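Local coordinates for oxidoreductase (Thermotoga maritima, PDB 1ZH8), which probably catalyses NADP-dependent oxidation or reduction at a hydroxyl or carbonyl group, as a member of the GFO/IDH/MocA oxidoreductase family, at residues A219-L224 with D232-I237. Numbering follows the deposited sequence.
Sequences AVAKDL and DFLSSI. With NA (sodium ion), chain C.
Val-220 and Ser-235 face each other as a hydrogen-bonded pair of antiparallel strands: Val-220 N reaches Ser-235 O at 2.8 Å, and Ser-235 N returns a bond to Val-220 O. The tight part is the face bearing Ala-219, Leu-234 and Ser-236, where Ala-219 CB lies 3.5 Å from Ser-236 CB. Leu-234 swings CG away from its backbone N (chi1 174°), and chi2 of 66° brings CD1 against the methyls of Ala-219 and Ala-221, 3.9 Å from Ala-219 CB; Leu-196 of helix 195-211 and Cys-326 of helix 313-329 close over this face. On the other face Lys-222 passes Phe-233 with its CB, then NZ hydrogen-bonds Gly-243 O and forms a salt bridge with Glu-239, both of the second subunit. Toward the turn Lys-222 O accepts from Asp-232 N and Phe-233 N, both at 3.0 Å. Beyond, Asp-232 OD1 takes the Leu-224 amide on its syn side at 2.8 Å, 21° out of the carboxylate plane, while Leu-224 CD1 sits 3.5 Å from Phe-233 CB. Replacing Leu-224 by an alanine would remove CD1 and is likely to open a gap beside Phe-233 CB. Asp-223, on the solvent side, meets Asp-232 chiefly through sodium, bound by Asp-223 OD1 at 2.4 Å and Asp-232 OD2 at 2.6 Å. Backbone carbonyls of Ser-225, Leu-228 and Gly-230 complete the site. This is a beta hairpin of the C-terminal domain's mixed sheet, with a classic bulge before its sodium-binding loop.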
# COMPACT_ATOMS: atom_id res chain seq x y z
N ALA A 219 -3.81 -7.88 -6.00
CA ALA A 219 -4.62 -6.68 -5.88
C ALA A 219 -6.06 -6.98 -5.53
O ALA A 219 -6.56 -8.07 -5.81
CB ALA A 219 -4.56 -5.86 -7.18
N VAL A 220 -6.73 -6.00 -4.95
CA VAL A 220 -8.16 -6.13 -4.68
C VAL A 220 -8.93 -4.94 -5.31
O VAL A 220 -8.62 -3.78 -5.04
CB VAL A 220 -8.43 -6.32 -3.16
CG1 VAL A 220 -7.77 -5.23 -2.37
CG2 VAL A 220 -9.91 -6.37 -2.84
N ALA A 221 -9.89 -5.26 -6.18
CA ALA A 221 -10.67 -4.27 -6.91
C ALA A 221 -12.11 -4.29 -6.44
O ALA A 221 -12.70 -5.36 -6.29
CB ALA A 221 -10.62 -4.57 -8.37
N LYS A 222 -12.67 -3.11 -6.17
CA LYS A 222 -14.06 -2.99 -5.71
C LYS A 222 -14.89 -1.98 -6.54
O LYS A 222 -14.35 -1.09 -7.19
CB LYS A 222 -14.12 -2.62 -4.24
CG LYS A 222 -13.46 -3.63 -3.36
CD LYS A 222 -14.06 -3.62 -1.96
CE LYS A 222 -13.42 -4.72 -1.12
NZ LYS A 222 -14.11 -4.92 0.16
N ASP A 223 -16.21 -2.16 -6.52
CA ASP A 223 -17.14 -1.27 -7.19
C ASP A 223 -17.89 -0.50 -6.10
O ASP A 223 -18.84 -1.02 -5.55
CB ASP A 223 -18.09 -2.10 -8.04
CG ASP A 223 -19.18 -1.26 -8.74
OD1 ASP A 223 -19.38 -0.08 -8.39
OD2 ASP A 223 -19.83 -1.79 -9.65
N LEU A 224 -17.46 0.73 -5.80
CA LEU A 224 -17.95 1.47 -4.62
C LEU A 224 -18.95 2.59 -4.93
O LEU A 224 -19.67 3.06 -4.05
CB LEU A 224 -16.77 2.09 -3.86
CG LEU A 224 -15.67 1.23 -3.26
CD1 LEU A 224 -14.57 2.16 -2.81
CD2 LEU A 224 -16.22 0.38 -2.09
N ASP A 232 -14.15 0.80 -9.51
CA ASP A 232 -13.70 2.17 -9.33
C ASP A 232 -12.73 2.34 -8.17
O ASP A 232 -12.27 3.44 -7.88
CB ASP A 232 -14.92 3.09 -9.17
CG ASP A 232 -15.87 2.62 -8.09
OD1 ASP A 232 -15.42 2.34 -6.96
OD2 ASP A 232 -17.09 2.56 -8.34
N PHE A 233 -12.42 1.23 -7.50
CA PHE A 233 -11.44 1.22 -6.44
C PHE A 233 -10.46 0.07 -6.64
O PHE A 233 -10.85 -1.03 -7.01
CB PHE A 233 -12.11 1.12 -5.07
CG PHE A 233 -11.13 1.02 -3.93
CD1 PHE A 233 -10.65 -0.23 -3.51
CD2 PHE A 233 -10.67 2.15 -3.29
CE1 PHE A 233 -9.75 -0.33 -2.48
CE2 PHE A 233 -9.76 2.05 -2.25
CZ PHE A 233 -9.30 0.81 -1.84
N LEU A 234 -9.18 0.33 -6.42
CA LEU A 234 -8.18 -0.71 -6.59
C LEU A 234 -7.07 -0.49 -5.57
O LEU A 234 -6.62 0.64 -5.39
CB LEU A 234 -7.63 -0.67 -8.01
CG LEU A 234 -6.47 -1.62 -8.28
CD1 LEU A 234 -7.03 -3.03 -8.17
CD2 LEU A 234 -5.86 -1.40 -9.64
N SER A 235 -6.66 -1.54 -4.87
CA SER A 235 -5.44 -1.51 -4.05
C SER A 235 -4.56 -2.70 -4.39
O SER A 235 -5.04 -3.85 -4.49
CB SER A 235 -5.77 -1.50 -2.56
OG SER A 235 -4.65 -1.08 -1.81
N SER A 236 -3.26 -2.45 -4.56
CA SER A 236 -2.35 -3.46 -5.08
C SER A 236 -0.96 -3.41 -4.48
O SER A 236 -0.47 -2.34 -4.11
CB SER A 236 -2.22 -3.30 -6.59
OG SER A 236 -1.58 -2.08 -6.89
N ILE A 237 -0.32 -4.57 -4.37
CA ILE A 237 1.14 -4.63 -4.21
C ILE A 237 1.71 -5.36 -5.38
O ILE A 237 1.06 -6.22 -6.01
CB ILE A 237 1.60 -5.39 -2.95
CG1 ILE A 237 0.73 -6.62 -2.72
CG2 ILE A 237 1.56 -4.49 -1.72
CD1 ILE A 237 1.34 -7.56 -1.74
NA NA C . -18.82 1.63 -10.00